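Taurine:2-oxoglutarate aminotransferase (Bifidobacterium kashiwanohense PV20-2, PDB 6JIX) binds pyridoxal 5'-phosphate and, as a class-III aminotransferase, probably transfers the amino group of taurine to 2-oxoglutarate. Local coordinates at residues Pro29-Lys34 and Phe41-Gly46; Asp70-Gln75 and Cys285-Leu290; Ala150-Gly155 and Ala161-Gly166; Asn329-His334 and Pro420-Thr425; Glu344-Pro349 and Glu427-Glu432. All blocks are in the same frame, centred on the assembly; numbering follows the deposited sequence.

Contact 1 (Pro29-Lys34 and Phe41-Gly46); sequences PVKPIK and FWDYDG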
# COMPACT_ATOMS: atom_id res chain seq x y z
N PRO A 29 -6.33 0.13 -26.41
CA PRO A 29 -5.93 1.51 -26.67
C PRO A 29 -5.99 2.34 -25.39
O PRO A 29 -6.72 2.01 -24.45
CB PRO A 29 -6.96 1.98 -27.70
CG PRO A 29 -8.18 1.17 -27.39
CD PRO A 29 -7.71 -0.15 -26.86
N VAL A 30 -5.25 3.44 -25.36
CA VAL A 30 -5.15 4.25 -24.14
C VAL A 30 -4.88 5.72 -24.48
O VAL A 30 -4.11 6.04 -25.39
CB VAL A 30 -4.06 3.69 -23.20
CG1 VAL A 30 -2.73 3.65 -23.93
CG2 VAL A 30 -3.98 4.52 -21.94
N LYS A 31 -5.52 6.61 -23.71
CA LYS A 31 -5.30 8.04 -23.85
C LYS A 31 -4.04 8.44 -23.08
O LYS A 31 -3.97 8.20 -21.87
CB LYS A 31 -6.52 8.81 -23.35
CG LYS A 31 -6.72 10.17 -24.02
CD LYS A 31 -8.09 10.79 -23.73
CE LYS A 31 -9.23 9.78 -23.85
NZ LYS A 31 -9.65 9.50 -25.25
N PRO A 32 -3.03 9.04 -23.73
CA PRO A 32 -1.84 9.50 -23.00
C PRO A 32 -2.00 10.92 -22.47
O PRO A 32 -2.41 11.82 -23.21
CB PRO A 32 -0.73 9.41 -24.05
CG PRO A 32 -1.45 9.73 -25.33
CD PRO A 32 -2.88 9.26 -25.18
N ILE A 33 -1.73 11.13 -21.18
CA ILE A 33 -1.91 12.41 -20.52
C ILE A 33 -0.54 13.03 -20.28
O ILE A 33 0.36 12.39 -19.72
CB ILE A 33 -2.70 12.27 -19.21
CG1 ILE A 33 -4.13 11.82 -19.53
CG2 ILE A 33 -2.75 13.59 -18.47
CD1 ILE A 33 -4.93 12.82 -20.32
N LYS A 34 -0.39 14.28 -20.71
CA LYS A 34 0.88 14.99 -20.75
C LYS A 34 1.06 15.94 -19.58
O LYS A 34 2.20 16.15 -19.14
CB LYS A 34 1.00 15.76 -22.08
CG LYS A 34 2.03 16.89 -22.14
CD LYS A 34 2.30 17.26 -23.60
CE LYS A 34 3.61 18.00 -23.78
NZ LYS A 34 3.37 19.47 -23.75
N PHE A 41 -6.81 18.34 -17.19
CA PHE A 41 -5.61 17.67 -17.67
C PHE A 41 -5.72 17.58 -19.19
O PHE A 41 -6.79 17.81 -19.77
CB PHE A 41 -5.40 16.30 -17.01
CG PHE A 41 -6.54 15.34 -17.15
CD1 PHE A 41 -6.67 14.56 -18.29
CD2 PHE A 41 -7.46 15.19 -16.13
CE1 PHE A 41 -7.71 13.65 -18.40
CE2 PHE A 41 -8.50 14.28 -16.24
CZ PHE A 41 -8.63 13.51 -17.39
N TRP A 42 -4.57 17.31 -19.84
CA TRP A 42 -4.46 17.41 -21.29
C TRP A 42 -3.81 16.16 -21.86
O TRP A 42 -2.81 15.67 -21.33
CB TRP A 42 -3.63 18.64 -21.69
CG TRP A 42 -4.32 19.95 -21.39
CD1 TRP A 42 -5.05 20.72 -22.26
CD2 TRP A 42 -4.34 20.64 -20.14
NE1 TRP A 42 -5.53 21.83 -21.62
CE2 TRP A 42 -5.10 21.81 -20.32
CE3 TRP A 42 -3.78 20.39 -18.88
CZ2 TRP A 42 -5.32 22.73 -19.28
CZ3 TRP A 42 -4.00 21.30 -17.86
CH2 TRP A 42 -4.77 22.45 -18.06
N ASP A 43 -4.34 15.69 -22.99
CA ASP A 43 -3.65 14.64 -23.73
C ASP A 43 -2.57 15.28 -24.61
O ASP A 43 -2.43 16.50 -24.65
CB ASP A 43 -4.65 13.80 -24.55
CG ASP A 43 -5.44 14.62 -25.57
OD1 ASP A 43 -4.84 15.56 -26.17
OD2 ASP A 43 -6.65 14.34 -25.79
N TYR A 44 -1.82 14.46 -25.33
CA TYR A 44 -0.67 15.01 -26.04
C TYR A 44 -1.05 15.80 -27.29
O TYR A 44 -0.19 16.49 -27.85
CB TYR A 44 0.32 13.90 -26.38
CG TYR A 44 1.25 13.52 -25.24
CD1 TYR A 44 0.84 12.63 -24.25
CD2 TYR A 44 2.53 14.04 -25.15
CE1 TYR A 44 1.69 12.26 -23.21
CE2 TYR A 44 3.39 13.69 -24.11
CZ TYR A 44 2.97 12.79 -23.14
OH TYR A 44 3.80 12.43 -22.11
N ASP A 45 -2.31 15.71 -27.74
CA ASP A 45 -2.82 16.56 -28.81
C ASP A 45 -3.32 17.92 -28.31
O ASP A 45 -3.74 18.75 -29.13
CB ASP A 45 -3.95 15.85 -29.58
CG ASP A 45 -3.55 14.46 -30.06
OD1 ASP A 45 -2.43 14.31 -30.57
OD2 ASP A 45 -4.36 13.52 -29.92
N GLY A 46 -3.34 18.16 -27.01
CA GLY A 46 -3.78 19.44 -26.51
C GLY A 46 -5.24 19.53 -26.13
O GLY A 46 -5.67 20.60 -25.66
O HOH W 1 3.19 12.21 -19.47

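Contact 2 (Asp70-Gln75 and Cys285-Leu290); sequences DAIKEQ and CGYVPL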
# COMPACT_ATOMS: atom_id res chain seq x y z
N ASP A 70 4.86 22.77 -3.83
CA ASP A 70 6.03 23.39 -3.22
C ASP A 70 6.47 22.64 -1.97
O ASP A 70 7.67 22.45 -1.76
CB ASP A 70 5.73 24.85 -2.88
CG ASP A 70 5.60 25.71 -4.12
OD1 ASP A 70 6.06 25.29 -5.20
OD2 ASP A 70 5.03 26.82 -4.01
N ALA A 71 5.52 22.22 -1.13
CA ALA A 71 5.87 21.47 0.07
C ALA A 71 6.62 20.20 -0.30
O ALA A 71 7.56 19.79 0.40
CB ALA A 71 4.62 21.15 0.89
N ILE A 72 6.22 19.57 -1.41
CA ILE A 72 6.88 18.35 -1.85
C ILE A 72 8.34 18.65 -2.21
O ILE A 72 9.26 17.95 -1.77
CB ILE A 72 6.10 17.73 -3.03
CG1 ILE A 72 4.75 17.22 -2.52
CG2 ILE A 72 6.87 16.58 -3.63
CD1 ILE A 72 3.85 16.63 -3.58
N LYS A 73 8.56 19.71 -2.99
CA LYS A 73 9.92 20.08 -3.38
C LYS A 73 10.76 20.47 -2.18
O LYS A 73 11.93 20.06 -2.07
CB LYS A 73 9.88 21.21 -4.40
CG LYS A 73 8.96 20.94 -5.56
CD LYS A 73 9.43 21.61 -6.83
CE LYS A 73 8.83 22.99 -6.98
NZ LYS A 73 9.42 23.70 -8.15
N GLU A 74 10.19 21.22 -1.24
CA GLU A 74 10.96 21.59 -0.06
C GLU A 74 11.34 20.36 0.75
O GLU A 74 12.46 20.25 1.25
CB GLU A 74 10.18 22.59 0.79
CG GLU A 74 10.33 24.05 0.30
CD GLU A 74 9.04 24.88 0.47
OE1 GLU A 74 8.21 24.56 1.36
OE2 GLU A 74 8.86 25.86 -0.29
N GLN A 75 10.41 19.41 0.90
CA GLN A 75 10.73 18.21 1.64
C GLN A 75 11.77 17.38 0.89
O GLN A 75 12.66 16.78 1.51
CB GLN A 75 9.47 17.39 1.92
CG GLN A 75 9.67 16.35 2.99
CD GLN A 75 10.33 16.94 4.22
OE1 GLN A 75 9.95 18.02 4.68
NE2 GLN A 75 11.33 16.25 4.76
N CYS A 285 -4.40 14.70 -1.78
CA CYS A 285 -4.95 14.88 -3.12
C CYS A 285 -4.29 13.95 -4.15
O CYS A 285 -4.29 14.23 -5.36
CB CYS A 285 -4.83 16.33 -3.56
SG CYS A 285 -5.57 17.44 -2.37
N GLY A 286 -3.72 12.84 -3.67
CA GLY A 286 -3.08 11.87 -4.51
C GLY A 286 -1.67 12.23 -4.94
O GLY A 286 -1.04 11.44 -5.66
N TYR A 287 -1.17 13.39 -4.53
CA TYR A 287 0.12 13.86 -5.02
C TYR A 287 1.25 12.96 -4.54
O TYR A 287 2.24 12.81 -5.25
CB TYR A 287 0.36 15.30 -4.58
CG TYR A 287 -0.50 16.37 -5.22
CD1 TYR A 287 -1.69 16.06 -5.88
CD2 TYR A 287 -0.13 17.72 -5.13
CE1 TYR A 287 -2.47 17.08 -6.45
CE2 TYR A 287 -0.90 18.74 -5.69
CZ TYR A 287 -2.06 18.42 -6.34
OH TYR A 287 -2.80 19.46 -6.88
N VAL A 288 1.12 12.37 -3.36
CA VAL A 288 2.04 11.35 -2.85
C VAL A 288 1.21 10.28 -2.15
O VAL A 288 0.29 10.64 -1.38
CB VAL A 288 3.08 11.93 -1.88
CG1 VAL A 288 4.14 10.89 -1.52
CG2 VAL A 288 3.70 13.18 -2.46
N PRO A 289 1.48 8.99 -2.36
CA PRO A 289 0.68 7.94 -1.71
C PRO A 289 0.70 8.08 -0.19
O PRO A 289 1.76 8.07 0.44
CB PRO A 289 1.37 6.65 -2.16
CG PRO A 289 1.96 7.00 -3.47
CD PRO A 289 2.41 8.44 -3.36
N LEU A 290 -0.49 8.17 0.40
CA LEU A 290 -0.60 8.27 1.85
C LEU A 290 -1.99 7.86 2.27
O LEU A 290 -2.98 8.19 1.61
CB LEU A 290 -0.31 9.70 2.33
CG LEU A 290 -0.32 9.94 3.84
CD1 LEU A 290 0.69 9.06 4.58
CD2 LEU A 290 -0.08 11.43 4.15

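Contact 3 (Ala150-Gly155 and Ala161-Gly166); sequences ASNASG and ATELGG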
# COMPACT_ATOMS: atom_id res chain seq x y z
N ALA A 150 -8.83 -6.32 2.76
CA ALA A 150 -9.82 -5.30 2.44
C ALA A 150 -10.85 -5.81 1.43
O ALA A 150 -12.01 -5.37 1.46
CB ALA A 150 -9.13 -4.05 1.91
N SER A 151 -10.46 -6.74 0.55
CA SER A 151 -11.37 -7.23 -0.47
C SER A 151 -12.38 -8.21 0.11
O SER A 151 -13.55 -8.21 -0.31
CB SER A 151 -10.59 -7.88 -1.62
OG SER A 151 -11.43 -8.07 -2.75
N ASN A 152 -11.97 -9.04 1.07
CA ASN A 152 -12.94 -9.86 1.78
C ASN A 152 -13.94 -8.99 2.53
O ASN A 152 -15.13 -9.32 2.61
CB ASN A 152 -12.25 -10.83 2.73
CG ASN A 152 -11.93 -12.16 2.08
OD1 ASN A 152 -12.79 -13.06 2.00
ND2 ASN A 152 -10.71 -12.30 1.61
N ALA A 153 -13.48 -7.85 3.06
CA ALA A 153 -14.40 -6.94 3.72
C ALA A 153 -15.28 -6.18 2.73
O ALA A 153 -16.38 -5.75 3.10
CB ALA A 153 -13.63 -5.95 4.60
N SER A 154 -14.84 -6.04 1.48
CA SER A 154 -15.60 -5.31 0.48
C SER A 154 -16.82 -6.10 0.01
O SER A 154 -16.77 -7.33 -0.11
CB SER A 154 -14.72 -4.96 -0.71
OG SER A 154 -13.71 -4.08 -0.27
N GLY A 155 -17.90 -5.38 -0.26
CA GLY A 155 -19.14 -5.98 -0.72
C GLY A 155 -19.25 -6.25 -2.21
O GLY A 155 -19.80 -7.29 -2.61
N ALA A 161 -12.95 -12.45 -7.13
CA ALA A 161 -11.61 -12.90 -7.50
C ALA A 161 -10.77 -13.15 -6.26
O ALA A 161 -10.11 -14.19 -6.15
CB ALA A 161 -10.93 -11.87 -8.40
N THR A 162 -10.80 -12.22 -5.29
CA THR A 162 -10.01 -12.44 -4.08
C THR A 162 -10.44 -13.72 -3.37
O THR A 162 -9.64 -14.34 -2.66
CB THR A 162 -10.13 -11.23 -3.14
OG1 THR A 162 -9.64 -10.06 -3.79
CG2 THR A 162 -9.29 -11.46 -1.90
N GLU A 163 -11.70 -14.12 -3.55
CA GLU A 163 -12.24 -15.31 -2.91
C GLU A 163 -11.78 -16.60 -3.58
O GLU A 163 -12.08 -17.68 -3.05
CB GLU A 163 -13.76 -15.21 -2.90
CG GLU A 163 -14.26 -14.20 -1.88
CD GLU A 163 -15.78 -14.18 -1.71
OE1 GLU A 163 -16.51 -14.46 -2.70
OE2 GLU A 163 -16.23 -13.88 -0.59
N LEU A 164 -11.05 -16.55 -4.69
CA LEU A 164 -10.44 -17.76 -5.22
C LEU A 164 -9.53 -18.38 -4.17
O LEU A 164 -8.69 -17.70 -3.56
CB LEU A 164 -9.66 -17.44 -6.50
CG LEU A 164 -10.54 -17.15 -7.74
CD1 LEU A 164 -9.80 -16.38 -8.83
CD2 LEU A 164 -11.11 -18.44 -8.30
N GLY A 165 -9.70 -19.67 -3.92
CA GLY A 165 -9.02 -20.27 -2.79
C GLY A 165 -9.78 -20.25 -1.47
O GLY A 165 -9.33 -20.90 -0.52
N GLY A 166 -10.91 -19.52 -1.37
CA GLY A 166 -11.71 -19.43 -0.15
C GLY A 166 -11.89 -18.03 0.45
O GLY A 166 -11.05 -17.15 0.25
O HOH W 2 -15.68 -12.93 1.95

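Contact 4 (Asn329-His334 and Pro420-Thr425); sequences NYYLEH and PPLIIT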
# COMPACT_ATOMS: atom_id res chain seq x y z
N ASN A 329 -3.51 22.05 5.66
CA ASN A 329 -3.45 23.49 5.95
C ASN A 329 -4.22 24.29 4.91
O ASN A 329 -4.89 25.27 5.25
CB ASN A 329 -1.99 23.96 6.00
CG ASN A 329 -1.37 23.84 7.39
OD1 ASN A 329 -2.07 23.85 8.40
ND2 ASN A 329 -0.04 23.72 7.43
N TYR A 330 -4.17 23.87 3.65
CA TYR A 330 -4.97 24.53 2.63
C TYR A 330 -6.47 24.38 2.90
O TYR A 330 -7.22 25.37 2.84
CB TYR A 330 -4.63 23.98 1.25
CG TYR A 330 -5.20 24.84 0.14
CD1 TYR A 330 -6.53 24.74 -0.24
CD2 TYR A 330 -4.41 25.79 -0.49
CE1 TYR A 330 -7.04 25.54 -1.26
CE2 TYR A 330 -4.90 26.58 -1.49
CZ TYR A 330 -6.21 26.47 -1.87
OH TYR A 330 -6.67 27.30 -2.89
N TYR A 331 -6.93 23.15 3.16
CA TYR A 331 -8.36 22.95 3.41
C TYR A 331 -8.83 23.94 4.46
O TYR A 331 -9.86 24.60 4.29
CB TYR A 331 -8.66 21.52 3.89
CG TYR A 331 -8.51 20.41 2.86
CD1 TYR A 331 -9.15 20.49 1.63
CD2 TYR A 331 -7.74 19.28 3.14
CE1 TYR A 331 -9.01 19.49 0.71
CE2 TYR A 331 -7.60 18.28 2.22
CZ TYR A 331 -8.23 18.38 1.01
OH TYR A 331 -8.09 17.36 0.08
N LEU A 332 -8.05 24.07 5.53
CA LEU A 332 -8.44 24.91 6.65
C LEU A 332 -8.30 26.39 6.30
O LEU A 332 -9.28 27.15 6.37
CB LEU A 332 -7.60 24.56 7.88
CG LEU A 332 -7.73 23.12 8.41
CD1 LEU A 332 -6.86 22.88 9.64
CD2 LEU A 332 -9.20 22.79 8.70
N GLU A 333 -7.10 26.82 5.89
CA GLU A 333 -6.83 28.24 5.70
C GLU A 333 -7.74 28.85 4.63
O GLU A 333 -8.17 30.00 4.77
CB GLU A 333 -5.37 28.47 5.33
CG GLU A 333 -4.43 28.45 6.53
CD GLU A 333 -2.99 28.09 6.19
OE1 GLU A 333 -2.47 28.53 5.13
OE2 GLU A 333 -2.36 27.37 7.00
N HIS A 334 -8.09 28.08 3.59
CA HIS A 334 -8.91 28.58 2.49
C HIS A 334 -10.37 28.20 2.65
O HIS A 334 -11.12 28.26 1.67
CB HIS A 334 -8.39 28.08 1.15
CG HIS A 334 -7.13 28.76 0.72
ND1 HIS A 334 -7.07 29.57 -0.39
CD2 HIS A 334 -5.89 28.76 1.26
CE1 HIS A 334 -5.84 30.03 -0.53
NE2 HIS A 334 -5.10 29.56 0.46
N PRO A 420 -16.48 16.82 -8.66
CA PRO A 420 -15.44 17.72 -9.18
C PRO A 420 -14.51 18.19 -8.07
O PRO A 420 -14.85 18.12 -6.88
CB PRO A 420 -16.24 18.89 -9.76
CG PRO A 420 -17.51 18.90 -8.94
CD PRO A 420 -17.82 17.45 -8.66
N PRO A 421 -13.33 18.70 -8.42
CA PRO A 421 -12.41 19.17 -7.39
C PRO A 421 -13.05 20.24 -6.51
O PRO A 421 -13.82 21.07 -6.98
CB PRO A 421 -11.23 19.72 -8.19
CG PRO A 421 -11.32 19.03 -9.51
CD PRO A 421 -12.78 18.85 -9.77
N LEU A 422 -12.71 20.18 -5.22
CA LEU A 422 -13.26 21.08 -4.22
C LEU A 422 -12.93 22.54 -4.50
O LEU A 422 -13.53 23.42 -3.87
CB LEU A 422 -12.73 20.71 -2.83
CG LEU A 422 -13.00 19.25 -2.39
CD1 LEU A 422 -12.87 19.07 -0.89
CD2 LEU A 422 -14.37 18.80 -2.87
N ILE A 423 -12.00 22.82 -5.42
CA ILE A 423 -11.66 24.20 -5.76
C ILE A 423 -12.43 24.71 -6.97
O ILE A 423 -12.22 25.86 -7.37
CB ILE A 423 -10.15 24.38 -6.02
CG1 ILE A 423 -9.70 23.57 -7.23
CG2 ILE A 423 -9.32 24.05 -4.78
CD1 ILE A 423 -8.23 23.72 -7.54
N ILE A 424 -13.27 23.87 -7.59
CA ILE A 424 -14.05 24.33 -8.73
C ILE A 424 -14.88 25.57 -8.34
O ILE A 424 -15.37 25.70 -7.21
CB ILE A 424 -14.94 23.20 -9.27
CG1 ILE A 424 -15.23 23.43 -10.76
CG2 ILE A 424 -16.21 23.09 -8.45
CD1 ILE A 424 -16.01 22.31 -11.40
N THR A 425 -15.04 26.48 -9.29
CA THR A 425 -15.75 27.72 -9.04
C THR A 425 -17.14 27.62 -9.63
O THR A 425 -17.41 26.75 -10.47
CB THR A 425 -15.00 28.91 -9.65
OG1 THR A 425 -14.99 28.76 -11.07
CG2 THR A 425 -13.57 28.95 -9.11

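Contact 5 (Glu344-Pro349 and Glu427-Glu432); sequences EGILKP and EQLEEE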
# COMPACT_ATOMS: atom_id res chain seq x y z
N GLU A 344 -22.23 23.19 -3.35
CA GLU A 344 -23.33 22.24 -3.27
C GLU A 344 -24.62 22.90 -3.73
O GLU A 344 -25.44 22.27 -4.42
CB GLU A 344 -23.49 21.69 -1.85
CG GLU A 344 -24.70 20.77 -1.71
CD GLU A 344 -25.00 20.38 -0.27
OE1 GLU A 344 -24.32 19.48 0.26
OE2 GLU A 344 -25.91 20.98 0.34
N GLY A 345 -24.79 24.18 -3.38
CA GLY A 345 -25.95 24.97 -3.74
C GLY A 345 -26.11 25.18 -5.23
O GLY A 345 -27.17 25.66 -5.66
N ILE A 346 -25.08 24.90 -6.01
CA ILE A 346 -25.18 24.90 -7.46
C ILE A 346 -25.41 23.51 -8.00
O ILE A 346 -26.30 23.29 -8.82
CB ILE A 346 -23.90 25.51 -8.08
CG1 ILE A 346 -23.62 26.91 -7.53
CG2 ILE A 346 -23.98 25.51 -9.59
CD1 ILE A 346 -22.59 27.64 -8.34
N LEU A 347 -24.64 22.53 -7.51
CA LEU A 347 -24.65 21.20 -8.11
C LEU A 347 -25.93 20.45 -7.77
O LEU A 347 -26.58 19.88 -8.65
CB LEU A 347 -23.40 20.43 -7.67
CG LEU A 347 -23.28 18.96 -8.07
CD1 LEU A 347 -22.98 18.83 -9.54
CD2 LEU A 347 -22.19 18.30 -7.26
N LYS A 348 -26.34 20.46 -6.49
CA LYS A 348 -27.53 19.73 -6.07
C LYS A 348 -28.77 20.14 -6.87
O LYS A 348 -29.42 19.26 -7.47
CB LYS A 348 -27.73 19.90 -4.57
CG LYS A 348 -28.82 19.02 -3.99
CD LYS A 348 -28.68 18.94 -2.48
CE LYS A 348 -29.71 18.00 -1.88
NZ LYS A 348 -31.00 18.66 -1.55
N PRO A 349 -29.17 21.42 -6.91
CA PRO A 349 -30.33 21.79 -7.73
C PRO A 349 -30.19 21.44 -9.20
O PRO A 349 -31.17 21.07 -9.85
CB PRO A 349 -30.42 23.31 -7.53
CG PRO A 349 -29.67 23.56 -6.25
CD PRO A 349 -28.56 22.59 -6.26
N GLU A 427 -18.43 29.59 -11.82
CA GLU A 427 -18.37 29.75 -13.27
C GLU A 427 -17.98 28.45 -13.96
O GLU A 427 -18.55 28.06 -14.98
CB GLU A 427 -17.40 30.88 -13.66
CG GLU A 427 -17.57 31.33 -15.13
CD GLU A 427 -16.25 31.47 -15.92
OE1 GLU A 427 -16.29 31.10 -17.11
OE2 GLU A 427 -15.20 31.97 -15.41
N GLN A 428 -17.03 27.74 -13.38
CA GLN A 428 -16.61 26.49 -13.98
C GLN A 428 -17.75 25.48 -13.99
O GLN A 428 -18.01 24.82 -15.01
CB GLN A 428 -15.40 25.96 -13.23
CG GLN A 428 -14.09 26.57 -13.69
CD GLN A 428 -12.94 26.25 -12.75
OE1 GLN A 428 -13.08 26.35 -11.52
NE2 GLN A 428 -11.79 25.87 -13.32
N LEU A 429 -18.44 25.32 -12.86
CA LEU A 429 -19.63 24.47 -12.83
C LEU A 429 -20.58 24.88 -13.95
O LEU A 429 -21.06 24.03 -14.73
CB LEU A 429 -20.31 24.57 -11.47
CG LEU A 429 -19.60 23.81 -10.33
CD1 LEU A 429 -20.28 24.07 -9.00
CD2 LEU A 429 -19.55 22.33 -10.63
N GLU A 430 -20.86 26.18 -14.07
CA GLU A 430 -21.79 26.66 -15.08
C GLU A 430 -21.32 26.38 -16.50
O GLU A 430 -22.12 26.48 -17.44
CB GLU A 430 -22.05 28.16 -14.90
CG GLU A 430 -23.29 28.44 -14.04
CD GLU A 430 -23.03 29.44 -12.94
OE1 GLU A 430 -22.27 30.42 -13.19
OE2 GLU A 430 -23.57 29.25 -11.82
N GLU A 431 -20.05 26.05 -16.69
CA GLU A 431 -19.53 25.70 -18.01
C GLU A 431 -19.56 24.21 -18.29
O GLU A 431 -19.64 23.82 -19.45
CB GLU A 431 -18.07 26.16 -18.19
CG GLU A 431 -17.70 27.52 -17.61
CD GLU A 431 -16.27 27.90 -17.94
OE1 GLU A 431 -15.39 27.02 -17.78
OE2 GLU A 431 -16.03 29.07 -18.38
N GLU A 432 -19.45 23.39 -17.25
CA GLU A 432 -19.33 21.94 -17.43
C GLU A 432 -20.66 21.22 -17.38
O GLU A 432 -20.89 20.31 -18.18
CB GLU A 432 -18.40 21.34 -16.37
CG GLU A 432 -16.96 21.79 -16.48
CD GLU A 432 -16.37 21.57 -17.87
OE1 GLU A 432 -16.75 20.60 -18.58
OE2 GLU A 432 -15.52 22.41 -18.24

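Contact 1 (Pro29-Lys34 and Phe41-Gly46)
Lys-31 lays its CG near Asp-43 CB, 4.2 Å away, at the edge of the contact. Next comes Pro-32. Its CB sits 3.6 Å from CD1 of Tyr-44, while its carbonyl O lies at the edge of the same ring. Pro-32 O also meets Asp-43 CA in a CA-H...O contact at 3.1 Å and takes a weak hydrogen bond from Tyr-44 N. Ile-33 pairs with Asp-43 as an antiparallel non-hydrogen-bonded pair, CA to CA 4.3 Å. A water bridges Ile-33 O and Tyr-44 OH. Lys-34 N then donates to Trp-42 O at 2.9 Å, nearly straight at 170°. Lys-34 CB lies over the middle of the Tyr-44 ring, 3.5 Å from its centroid, in a CH-pi contact. With CG anti to the backbone N (chi1 161°), the chain runs on across the ring and brings Lys-34 CD to 3.6 Å from Tyr-44 CD2. Asp-43 turns its carboxylate elsewhere: OD2 bonds Tyr-49 OH and OD1 bonds Lys-47 N. Tyr-86 of the second subunit meets the Phe-41 ring. Strands 33-37 and 40-43 form a beta hairpin, and a type I turn from Asp-43 to Gly-46 leads on toward strand 48-51 of the same sheet.

Contact 2 (Asp70-Gln75 and Cys285-Leu290)
This is a small, buried, wholly apolar contact in which Ile-72 of helix 66-78 meets Tyr-287 and Val-288. These two lie in the loop between strands 276-279 and 291-296. Ile-72 does all the reaching from the helix. Its outer chain is extended (chi2 178°), which carries CD1 out to the loop. There Ile-72 CD1 lies 3.6 Å from Val-288 CG2 and 3.9 Å from Tyr-287 CB. The methyl meets the rim of the Tyr-287 ring, roughly level with it. Ile-72 and Val-288 pass antiparallel, whereas Tyr-287 stands across Ile-72. The hydroxyl of Tyr-287 is anchored away from the isoleucine, by Gly-62 O and Leu-65 N. Cys-80 of the second subunit packs on both Ile-72 and Tyr-287, so the contact borders the dimer interface. The loop links two neighbouring strands of the seven-stranded mixed sheet, whose 1-7-6-5-4-2-3 order is that of the large domain of fold-type I pyridoxal-phosphate enzymes.

Contact 3 (Ala150-Gly155 and Ala161-Gly166)
Ser-151 and Thr-162 mark the closest backbone approach, with CA atoms 6.5 Å apart. Ser-151 lies near the end of helix 148-153, and Ser-154 is the first residue to leave helical geometry. Thr-162 lies in the short, weakly bonded helix 159-162. A type II turn follows from Glu-163 to Gly-166, closed by Gly-166 N to Glu-163 O. The side chains meet through two hydroxyls: Ser-151 OG and Thr-162 OG1 share a hydrogen bond of 2.9 Å. Ser-151 OG stands anti to the backbone N (chi1 -166°), pointing across to the threonine. Thr-162 CG2 packs on Ser-151 CB and lies 3.9 Å from Asn-152 ND2. A water joins the two segments further along, giving hydrogen bonds to Asn-152 OD1 at 2.9 Å and Glu-163 OE2 at 2.8 Å. Both of these polar ends have firmer partners nearby. Asn-152 bonds Ile-148 O and Ala-168 N, and Glu-163 forms a salt bridge with Arg-159. Ser-154 OG donates to Ala-150 O at 2.7 Å from above the carbonyl plane, and is also bonded to His-144 N. His-144 lines the pyridoxal-phosphate pocket. Ser-154, at the helix end, is thus a second-shell neighbour of the cofactor, consistent with this helix backing the site.

Contact 4 (Asn329-His334 and Pro420-Thr425)
Tyr-331 and Leu-422 make the nearer of two loose apolar touches, with Tyr-331 CE1 4.2 Å from Leu-422 CD1. The two side chains cross at about a right angle. One residue earlier, Tyr-330 CE1 lies 4.5 Å from Ile-423 CG2. Two successive tyrosines of helix 318-333 therefore face two successive residues of a loop. Their first torsions differ. Tyr-330 has CG anti to its own N (chi1 -167°), while Tyr-331 has CG anti to its carbonyl carbon (chi1 -70°), and each ring meets a different loop residue. Within the first segment, His-334 lies against Tyr-330, its CG 3.6 Å above the tyrosine ring plane and offset toward the rim. On the other side of the contact, a type I turn from Pro-421 to Ile-424 presents Leu-422 and Ile-423, closed by Ile-424 N to Pro-421 O at 2.9 Å. Further out, Val-336 of helix 336-357 packs on Tyr-330, Tyr-331 and Leu-422. Tyr-331 OH bonds Gly-282 O, next to the cofactor-binding Lys-281. Since the touching atoms are carbons alone, attraction here rests on dispersion and burial. The polar end of Tyr-331 is satisfied by Gly-282 O, and the loop meets only the carbon part of the ring.

Contact 5 (Glu344-Pro349 and Glu427-Glu432)
Beside Leu-429 and Glu-430, the residues that face Ile-346, the carbonyl O of Gln-428 is gripped by two backbone donors. Glu-431 N reaches it at 2.9 Å and Glu-432 N at 3.0 Å. The Gln-428 side chain is held as well. Its OE1 takes the N-H of Thr-425, the N-cap residue of helix 426-447, and its NE2 bonds Tyr-40 OH. Across the contact the chemistry is apolar. Leu-429 CD1 lies 4.0 Å from Ile-346 CB and equally near its CG2, and the two side chains meet at an oblique angle. Leu-429 holds CG anti to its carbonyl carbon (chi1 -75°), and its extended end (chi2 175°) brings CD1 to the isoleucine. The two helices, 336-357 and 426-447, belong to the C-terminal part of the fold. There, helix 336-357 also covers strand 361-367 of a three-stranded antiparallel sheet, with Leu-347 packing on Cys-366. Helix 336-357 is kinked here: the N of Ile-346 makes no bond to the turn before, and Pro-349 has no N-H to make one. Glu-430 is exposed, and its chain, bent at chi2, brings OE2 within 4.0 Å of Ile-346 CD1. Glu-432 points elsewhere, with OE2 bonded to Thr-50 OG1.

Overall arrangement
Contacts 2 and 3 are buried, while contacts 1, 4 and 5 are only partly so. Contacts 1, 2 and 3 also touch the second subunit; contacts 4 and 5 lie within one chain. Chemistry follows place. The hairpin of contact 1 uses backbone bonds and ring packing, and contact 3 uses hydroxyls and a water near the cofactor site. Contacts 2 and 4 rest on aliphatic and aromatic carbons, contact 5 on aliphatic ones with an exposed glutamate beside them. Contact 4 touches contact 2 through Tyr-331 and Cys-285, and contact 5 through Ile-424 and Leu-429. Contacts 4 and 5 draw on consecutive helices, 318-333 and 336-357. Contact 3 lies on the opposite side of the chain's centre from both.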